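Local coordinates for protein sugar ABC transporter (Agrobacterium radiobacter, PDB 4RXT) that binds arabinose in the cleft between its two domains and probably delivers such sugars to an ABC-type importer, at residues I92-A96 with G143-L147; K102-D108 with V269-T275; I137-P142 with K171-Q176. One frame throughout, in Å; residues are numbered along the deposited sequence. Where two conformers were deposited one is given.

Contact 1 (I92-A96 with G143-L147); sequences IDSGA and GAGSL. With ARA (alpha-L-arabinopyranose), chain B.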
loop_
_atom_site.group_PDB
_atom_site.type_symbol
_atom_site.label_atom_id
_atom_site.label_comp_id
_atom_site.label_asym_id
_atom_site.label_seq_id
_atom_site.Cartn_x
_atom_site.Cartn_y
_atom_site.Cartn_z
ATOM N N ILE A 92 0.362 7.440 8.690
ATOM C CA ILE A 92 1.222 6.647 7.808
ATOM C C ILE A 92 0.430 6.122 6.599
ATOM O O ILE A 92 -0.804 5.955 6.649
ATOM C CB ILE A 92 1.952 5.494 8.542
ATOM C CG1 ILE A 92 0.972 4.491 9.135
ATOM C CG2 ILE A 92 2.884 6.052 9.611
ATOM C CD1 ILE A 92 1.638 3.181 9.553
ATOM N N ASP A 93 1.167 5.884 5.513
ATOM C CA ASP A 93 0.719 5.047 4.375
ATOM C C ASP A 93 -0.304 5.634 3.401
ATOM O O ASP A 93 -0.161 5.424 2.205
ATOM C CB ASP A 93 0.304 3.640 4.855
ATOM C CG ASP A 93 -0.115 2.732 3.703
ATOM O OD1 ASP A 93 0.793 2.135 3.079
ATOM O OD2 ASP A 93 -1.333 2.665 3.415
ATOM N N SER A 94 -1.346 6.299 3.910
ATOM C CA SER A 94 -2.541 6.542 3.118
ATOM C C SER A 94 -3.234 7.749 3.723
ATOM O O SER A 94 -3.441 7.805 4.912
ATOM C CB SER A 94 -3.459 5.298 3.167
ATOM O OG SER A 94 -4.539 5.359 2.255
ATOM N N GLY A 95 -3.566 8.731 2.900
ATOM C CA GLY A 95 -4.035 10.019 3.413
ATOM C C GLY A 95 -5.464 10.034 3.915
ATOM O O GLY A 95 -6.243 9.111 3.678
ATOM N N ALA A 96 -5.779 11.105 4.640
ATOM C CA ALA A 96 -7.143 11.357 5.073
ATOM C C ALA A 96 -7.454 12.833 4.870
ATOM O O ALA A 96 -6.554 13.715 4.823
ATOM C CB ALA A 96 -7.386 10.946 6.530
ATOM N N GLY A 143 -11.897 4.511 -2.620
ATOM C CA GLY A 143 -11.885 5.520 -1.580
ATOM C C GLY A 143 -10.652 5.584 -0.683
ATOM O O GLY A 143 -10.595 6.390 0.232
ATOM N N ALA A 144 -9.626 4.801 -0.991
ATOM C CA ALA A 144 -8.388 4.807 -0.195
ATOM C C ALA A 144 -7.442 5.870 -0.711
ATOM O O ALA A 144 -7.247 5.987 -1.897
ATOM C CB ALA A 144 -7.686 3.426 -0.216
ATOM N N GLY A 145 -6.825 6.617 0.168
ATOM C CA GLY A 145 -5.903 7.664 -0.267
ATOM C C GLY A 145 -4.746 7.110 -1.107
ATOM O O GLY A 145 -4.450 7.576 -2.193
ATOM N N SER A 146 -4.076 6.090 -0.564
ATOM C CA SER A 146 -2.897 5.513 -1.236
ATOM C C SER A 146 -3.291 4.985 -2.630
ATOM O O SER A 146 -2.624 5.261 -3.640
ATOM C CB SER A 146 -2.261 4.407 -0.389
ATOM O OG SER A 146 -3.244 3.451 -0.100
ATOM N N LEU A 147 -4.366 4.210 -2.673
ATOM C CA LEU A 147 -4.741 3.519 -3.924
ATOM C C LEU A 147 -5.261 4.476 -5.014
ATOM O O LEU A 147 -5.004 4.275 -6.214
ATOM C CB LEU A 147 -5.768 2.426 -3.661
ATOM C CG LEU A 147 -5.367 1.417 -2.561
ATOM C CD1 LEU A 147 -6.438 0.322 -2.450
ATOM C CD2 LEU A 147 -3.968 0.814 -2.734
HETATM C C1 ARA B . -0.445 -1.521 0.624
HETATM C C2 ARA B . -0.976 -0.075 0.668
HETATM C C3 ARA B . -2.061 0.031 1.727
HETATM C C4 ARA B . -3.144 -1.046 1.538
HETATM C C5 ARA B . -2.702 -2.105 0.618
HETATM O O1 ARA B . 0.017 -1.391 -0.716
HETATM O O2 ARA B . 0.078 0.847 1.003
HETATM O O3 ARA B . -2.565 1.377 1.719
HETATM O O4 ARA B . -4.290 -0.567 0.830
HETATM O O5 ARA B . -1.364 -2.586 0.831
HETATM O O HOH W 1 -6.831 6.624 3.079
#

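Contact 2 (K102-D108 with V269-T275); sequences KSFLTTD and VEANVDT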
loop_
_atom_site.group_PDB
_atom_site.type_symbol
_atom_site.label_atom_id
_atom_site.label_comp_id
_atom_site.label_asym_id
_atom_site.label_seq_id
_atom_site.Cartn_x
_atom_site.Cartn_y
_atom_site.Cartn_z
ATOM N N LYS A 102 0.233 15.624 12.862
ATOM C CA LYS A 102 1.498 16.246 13.271
ATOM C C LYS A 102 2.660 15.868 12.381
ATOM O O LYS A 102 3.667 16.576 12.283
ATOM C CB LYS A 102 1.839 15.898 14.729
ATOM C CG LYS A 102 0.808 16.382 15.734
ATOM C CD LYS A 102 0.572 17.873 15.589
ATOM C CE LYS A 102 -0.233 18.440 16.751
ATOM N NZ LYS A 102 -0.612 19.866 16.538
ATOM N N SER A 103 2.537 14.704 11.774
ATOM C CA SER A 103 3.520 14.231 10.797
ATOM C C SER A 103 2.868 13.158 9.975
ATOM O O SER A 103 1.842 12.587 10.385
ATOM C CB SER A 103 4.789 13.688 11.473
ATOM O OG SER A 103 5.824 13.384 10.548
ATOM N N PHE A 104 3.463 12.887 8.824
ATOM C CA PHE A 104 2.952 11.880 7.913
ATOM C C PHE A 104 4.114 11.165 7.223
ATOM O O PHE A 104 4.957 11.812 6.596
ATOM C CB PHE A 104 1.997 12.483 6.863
ATOM C CG PHE A 104 0.882 11.555 6.493
ATOM C CD1 PHE A 104 1.117 10.480 5.644
ATOM C CD2 PHE A 104 -0.392 11.687 7.085
ATOM C CE1 PHE A 104 0.098 9.610 5.338
ATOM C CE2 PHE A 104 -1.399 10.783 6.799
ATOM C CZ PHE A 104 -1.153 9.752 5.915
ATOM N N LEU A 105 4.133 9.838 7.328
ATOM C CA LEU A 105 5.211 9.018 6.743
ATOM C C LEU A 105 4.571 8.087 5.718
ATOM O O LEU A 105 3.642 7.321 6.036
ATOM C CB LEU A 105 5.920 8.199 7.814
ATOM C CG LEU A 105 6.643 8.938 8.936
ATOM C CD1 LEU A 105 5.702 9.232 10.099
ATOM C CD2 LEU A 105 7.838 8.114 9.389
ATOM N N THR A 106 5.018 8.187 4.481
ATOM C CA THR A 106 4.327 7.524 3.371
ATOM C C THR A 106 5.181 7.393 2.119
ATOM O O THR A 106 6.082 8.197 1.887
ATOM C CB THR A 106 3.007 8.274 3.026
ATOM O OG1 THR A 106 2.277 7.561 2.021
ATOM C CG2 THR A 106 3.270 9.696 2.543
ATOM N N THR A 107 4.872 6.374 1.317
ATOM C CA THR A 107 5.281 6.384 -0.071
ATOM C C THR A 107 4.664 7.623 -0.773
ATOM O O THR A 107 3.562 8.064 -0.432
ATOM C CB THR A 107 4.774 5.096 -0.754
ATOM O OG1 THR A 107 5.241 3.979 0.018
ATOM C CG2 THR A 107 5.217 4.973 -2.238
ATOM N N ASP A 108 5.363 8.151 -1.775
ATOM C CA ASP A 108 4.779 9.082 -2.738
ATOM C C ASP A 108 3.957 8.197 -3.692
ATOM O O ASP A 108 4.453 7.615 -4.635
ATOM C CB ASP A 108 5.880 9.862 -3.461
ATOM C CG ASP A 108 5.347 10.834 -4.520
ATOM O OD1 ASP A 108 4.145 10.731 -4.992
ATOM O OD2 ASP A 108 6.180 11.686 -4.921
ATOM N N VAL A 269 8.998 18.091 14.725
ATOM C CA VAL A 269 9.253 16.993 13.787
ATOM C C VAL A 269 8.992 17.452 12.365
ATOM O O VAL A 269 8.327 18.494 12.144
ATOM C CB VAL A 269 8.367 15.743 14.095
ATOM C CG1 VAL A 269 8.661 15.205 15.511
ATOM C CG2 VAL A 269 6.900 16.024 13.845
ATOM N N GLU A 270 9.511 16.702 11.394
ATOM C CA GLU A 270 9.205 16.948 9.986
ATOM C C GLU A 270 7.748 16.587 9.704
ATOM O O GLU A 270 7.238 15.572 10.160
ATOM C CB GLU A 270 10.186 16.197 9.059
ATOM C CG GLU A 270 11.635 16.612 9.274
ATOM C CD GLU A 270 12.567 16.089 8.230
ATOM O OE1 GLU A 270 12.569 16.698 7.161
ATOM O OE2 GLU A 270 13.302 15.106 8.488
ATOM N N ALA A 271 7.094 17.452 8.943
ATOM C CA ALA A 271 5.684 17.315 8.603
ATOM C C ALA A 271 5.442 16.121 7.700
ATOM O O ALA A 271 4.411 15.455 7.801
ATOM C CB ALA A 271 5.206 18.567 7.896
ATOM N N ASN A 272 6.405 15.875 6.797
ATOM C CA ASN A 272 6.256 14.875 5.727
ATOM C C ASN A 272 7.577 14.125 5.547
ATOM O O ASN A 272 8.619 14.733 5.453
ATOM C CB ASN A 272 5.809 15.555 4.416
ATOM C CG ASN A 272 4.411 16.172 4.507
ATOM O OD1 ASN A 272 3.389 15.472 4.430
ATOM N ND2 ASN A 272 4.358 17.489 4.672
ATOM N N VAL A 273 7.514 12.792 5.572
ATOM C CA VAL A 273 8.654 11.907 5.315
ATOM C C VAL A 273 8.227 10.979 4.178
ATOM O O VAL A 273 7.224 10.269 4.292
ATOM C CB VAL A 273 9.083 11.059 6.549
ATOM C CG1 VAL A 273 10.158 10.051 6.175
ATOM C CG2 VAL A 273 9.579 11.971 7.663
ATOM N N ASP A 274 9.002 11.028 3.088
ATOM C CA ASP A 274 8.863 10.149 1.939
ATOM C C ASP A 274 9.691 8.912 2.159
ATOM O O ASP A 274 10.924 8.954 2.150
ATOM C CB ASP A 274 9.293 10.908 0.660
ATOM C CG ASP A 274 9.175 10.088 -0.609
ATOM O OD1 ASP A 274 8.960 8.872 -0.516
ATOM O OD2 ASP A 274 9.337 10.674 -1.710
ATOM N N THR A 275 8.996 7.804 2.356
ATOM C CA THR A 275 9.653 6.543 2.729
ATOM C C THR A 275 10.130 5.708 1.507
ATOM O O THR A 275 10.751 4.639 1.669
ATOM C CB THR A 275 8.780 5.710 3.702
ATOM O OG1 THR A 275 7.456 5.556 3.176
ATOM C CG2 THR A 275 8.708 6.363 5.078
HETATM O O HOH W 2 4.092 12.881 3.813
HETATM O O HOH W 3 7.533 3.599 1.299
HETATM O O HOH W 4 8.079 7.091 -2.390
#

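Contact 3 (I137-P142 with K171-Q176); sequences IITNTP and KYADGQ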
loop_
_atom_site.group_PDB
_atom_site.type_symbol
_atom_site.label_atom_id
_atom_site.label_comp_id
_atom_site.label_asym_id
_atom_site.label_seq_id
_atom_site.Cartn_x
_atom_site.Cartn_y
_atom_site.Cartn_z
ATOM N N ILE A 137 -6.338 -1.745 -14.981
ATOM C CA ILE A 137 -5.974 -1.477 -13.630
ATOM C C ILE A 137 -7.036 -2.098 -12.714
ATOM O O ILE A 137 -8.232 -2.027 -12.957
ATOM C CB ILE A 137 -5.745 0.041 -13.340
ATOM C CG1 ILE A 137 -5.415 0.281 -11.871
ATOM C CG2 ILE A 137 -6.928 0.875 -13.776
ATOM C CD1 ILE A 137 -4.951 1.685 -11.528
ATOM N N ILE A 138 -6.544 -2.740 -11.657
ATOM C CA ILE A 138 -7.394 -3.347 -10.655
ATOM C C ILE A 138 -6.947 -2.850 -9.275
ATOM O O ILE A 138 -5.767 -3.005 -8.889
ATOM C CB ILE A 138 -7.375 -4.899 -10.715
ATOM C CG1 ILE A 138 -7.657 -5.403 -12.135
ATOM C CG2 ILE A 138 -8.359 -5.482 -9.683
ATOM C CD1 ILE A 138 -7.369 -6.874 -12.320
ATOM N N THR A 139 -7.909 -2.274 -8.566
ATOM C CA THR A 139 -7.761 -1.589 -7.284
ATOM C C THR A 139 -8.547 -2.332 -6.197
ATOM O O THR A 139 -9.688 -2.728 -6.395
ATOM C CB THR A 139 -8.197 -0.099 -7.397
ATOM O OG1 THR A 139 -7.409 0.523 -8.411
ATOM C CG2 THR A 139 -8.025 0.628 -6.088
ATOM N N ASN A 140 -7.896 -2.529 -5.062
ATOM C CA ASN A 140 -8.392 -3.383 -3.958
ATOM C C ASN A 140 -9.807 -3.021 -3.506
ATOM O O ASN A 140 -10.628 -3.826 -3.314
ATOM C CB ASN A 140 -7.406 -3.263 -2.768
ATOM C CG ASN A 140 -7.626 -4.263 -1.663
ATOM O OD1 ASN A 140 -7.427 -3.957 -0.510
ATOM N ND2 ASN A 140 -7.982 -5.409 -2.009
ATOM N N THR A 141 -10.027 -1.717 -3.330
ATOM C CA THR A 141 -11.286 -1.189 -2.792
ATOM C C THR A 141 -11.315 0.324 -3.113
ATOM O O THR A 141 -10.255 0.953 -3.239
ATOM C CB THR A 141 -11.393 -1.445 -1.269
ATOM O OG1 THR A 141 -12.690 -1.061 -0.761
ATOM C CG2 THR A 141 -10.259 -0.738 -0.487
ATOM N N PRO A 142 -12.522 0.913 -3.242
ATOM C CA PRO A 142 -12.562 2.359 -3.550
ATOM C C PRO A 142 -12.314 3.276 -2.346
ATOM O O PRO A 142 -12.532 2.900 -1.200
ATOM C CB PRO A 142 -13.986 2.555 -4.051
ATOM C CG PRO A 142 -14.761 1.568 -3.310
ATOM C CD PRO A 142 -13.877 0.337 -3.237
ATOM N N LYS A 171 -11.014 -1.395 -12.645
ATOM C CA LYS A 171 -11.920 -2.192 -11.812
ATOM C C LYS A 171 -11.536 -2.099 -10.350
ATOM O O LYS A 171 -10.344 -1.894 -10.014
ATOM C CB LYS A 171 -11.894 -3.672 -12.232
ATOM C CG LYS A 171 -12.542 -3.925 -13.565
ATOM C CD LYS A 171 -14.036 -3.924 -13.334
ATOM C CE LYS A 171 -14.833 -4.508 -14.476
ATOM N NZ LYS A 171 -16.119 -3.766 -14.503
ATOM N N TYR A 172 -12.544 -2.252 -9.498
ATOM C CA TYR A 172 -12.346 -2.295 -8.050
ATOM C C TYR A 172 -12.870 -3.584 -7.518
ATOM O O TYR A 172 -13.928 -4.056 -7.932
ATOM C CB TYR A 172 -13.117 -1.163 -7.362
ATOM C CG TYR A 172 -12.537 0.234 -7.622
ATOM C CD1 TYR A 172 -12.907 0.985 -8.741
ATOM C CD2 TYR A 172 -11.617 0.779 -6.754
ATOM C CE1 TYR A 172 -12.373 2.243 -8.970
ATOM C CE2 TYR A 172 -11.095 2.020 -6.965
ATOM C CZ TYR A 172 -11.492 2.765 -8.059
ATOM O OH TYR A 172 -10.942 4.038 -8.233
ATOM N N ALA A 173 -12.139 -4.103 -6.555
ATOM C CA ALA A 173 -12.525 -5.321 -5.863
ATOM C C ALA A 173 -13.206 -4.903 -4.530
ATOM O O ALA A 173 -13.651 -3.736 -4.364
ATOM C CB ALA A 173 -11.298 -6.262 -5.673
ATOM N N ASP A 174 -13.368 -5.888 -3.638
ATOM C CA ASP A 174 -14.001 -5.751 -2.324
ATOM C C ASP A 174 -13.004 -6.096 -1.206
ATOM O O ASP A 174 -13.373 -6.629 -0.141
ATOM C CB ASP A 174 -15.206 -6.695 -2.233
ATOM C CG ASP A 174 -14.836 -8.138 -2.380
ATOM O OD1 ASP A 174 -13.648 -8.462 -2.649
ATOM O OD2 ASP A 174 -15.774 -8.944 -2.214
ATOM N N GLY A 175 -11.735 -5.820 -1.462
ATOM C CA GLY A 175 -10.716 -6.084 -0.496
ATOM C C GLY A 175 -10.204 -7.505 -0.394
ATOM O O GLY A 175 -9.331 -7.733 0.399
ATOM N N GLN A 176 -10.717 -8.429 -1.198
ATOM C CA GLN A 176 -10.260 -9.821 -1.154
ATOM C C GLN A 176 -9.481 -10.248 -2.400
ATOM O O GLN A 176 -9.887 -10.013 -3.535
ATOM C CB GLN A 176 -11.434 -10.772 -0.970
ATOM C CG GLN A 176 -12.383 -10.377 0.127
ATOM C CD GLN A 176 -13.556 -11.315 0.187
ATOM O OE1 GLN A 176 -13.517 -12.330 0.861
ATOM N NE2 GLN A 176 -14.606 -10.980 -0.531
HETATM O O HOH W 5 -8.931 0.478 -10.609
HETATM O O HOH W 6 -7.885 -5.852 1.713
#

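Contact 1 (I92-A96 with G143-L147)
S94 and G95, in the loop that leaves strand 89-92, lie against the first turn of helix 145-161, where the alpha carbons of S94 and S146 come within 4.5 Å. The S94 side chain makes the direct bond: its OG is anti to the backbone N (chi1 -170°), which sets it beside the first backbone N-H groups of the helix, and S146 N donates to S94 OG over 2.9 Å at 162°. One water fills the corner beside it, accepting from S94 OG and from G145 N and donating to G95 O at 2.6 Å. G145, with no side chain, lets the loop backbone come close.

The arrangement is that of the sugar cleft of periplasmic binding proteins, where loops at the carboxyl ends of strands from two domains close on one ligand. D93 holds arabinose with both carboxylate oxygens: O2 of the sugar donates to D93 OD1, and O3 to D93 OD2 in a very short bond of 2.5 Å. From the other domain S146 OG donates to sugar O3 at 2.8 Å, so this one hydroxyl joins both segments. L147 borders the sugar, its CD2 in van der Waals contact with O4 at 3.8 Å. Y18 donates a further hydrogen bond to D93 OD1, helping to position the carboxylate.

Contact 2 (K102-D108 with V269-T275)
L105 and V273 lie side by side and point the same way, L105 CG resting 4.0 Å from V273 CB on the face of the sheet that helix 249-264 covers. On the face bearing F104, T106, N272 and D274 the side chains meet less directly. The F104 ring takes no part in the contact with N272; CB of F104 lies 4.1 Å from N272 OD1, and a water donates both to that oxygen and to F104 O. The ring instead receives CB of T106 at its edge, in the ring plane, and pairs edge-to-face with F101.

At the start of the pair, S103 reaches across: its chi1 of -172° carries OG to E270 O, where it donates a 2.6 Å bond nearly in line with the carbonyl, while V269 CG2 packs on S103 CB.

At the far end T107 and T275 cross at about a right angle. Their hydroxyls are bridged by a water, 2.7 Å from T107 OG1 and 2.7 Å from T275 OG1, and T107 OG1 is also hydrogen-bonded to Q247, a sugar-binding residue. D108 OD1 caps Q111 N, and D274 OD1 accepts from G276 N. D108 OD2 and D274 OD2 lie 4.6 Å apart, a like-charge proximity that these backbone donors and solvent probably offset.

The axes of strands 103-106 and 272-274 run parallel, 10° apart, and bonds from V273 N to F104 O, T106 N to V273 O and T275 N to T106 O tie them together, with a weak F104 N to A271 O bond before them. Strand 272-274 thereby becomes an outermost strand of a six-stranded parallel sheet. A late segment returning to complete the first domain is characteristic of the two-domain periplasmic binding protein fold.

Contact 3 (I137-P142 with K171-Q176)
I138 with K171 and T139 with Y172 form a parallel strand pairing that runs on into the loops beyond, at the edge of the second domain's sheet. Strands 133-139 and 165-172 are joined through helix 145-161 as a beta-alpha-beta unit, and 165-172 is an outermost strand. Three backbone bonds hold the pair: K171 N to I137 O, T139 N to K171 O, and A173 N to T139 O at 2.8 Å. After the strands part, G175 N still donates to N140 O over 2.9 Å, tying the two turns to each other.

T139 and Y172 share a face and lie side by side. The methyl CG2 of T139, anti to the backbone N (chi1 -58° for OG1), comes within 3.5 Å of Y172 CE2, meeting the ring obliquely. P142 adds its CB at 4.0 Å from Y172 CD2, and the ring is thus flanked by residues before and after the bend at N140. A water sits over the centre of one ring face, 4.2 Å above the plane; it accepts from T139 OG1 and donates to K171 O. The far end of the tyrosine belongs to helix 145-161, where Y172 OH is hydrogen-bonded to E148.

The N140 amide lies against G175, its ND2 3.2 Å from G175 CA. A water donates to both N140 OD1 and G175 O. In the next turn D174 OD1 accepts from Q176 N, an Asx turn that leads into helix 177-190, and also bonds to T179.

The N140 side chain lies close to those of the sugar-binding residues E45 and N201, in the surroundings of the sugar site. The bonded strand amides, T139 OG1 and N140 OD1 have partners, whereas N140 ND2 is buried with none in the model, which probably costs some polar stabilisation.

The three contacts span both domains. Contact 2 lies in the parallel sheet of the first domain, contact 3 in the mixed sheet of the second, and their centres are about 26 Å apart on opposite sides of the chain's centre. Contact 1 lies between them, its centre about 13 Å from that of contact 2 and about 14 Å from that of contact 3, and touches both: D93 N probably bonds to L105 O, while L147 packs on T139 and N140. Along the chain its segments alternate with those of each neighbour, whereas contact 3 is nested inside contact 2. The sugar site thus lies between the two sheets, contact 1 bringing residues of both domains to it.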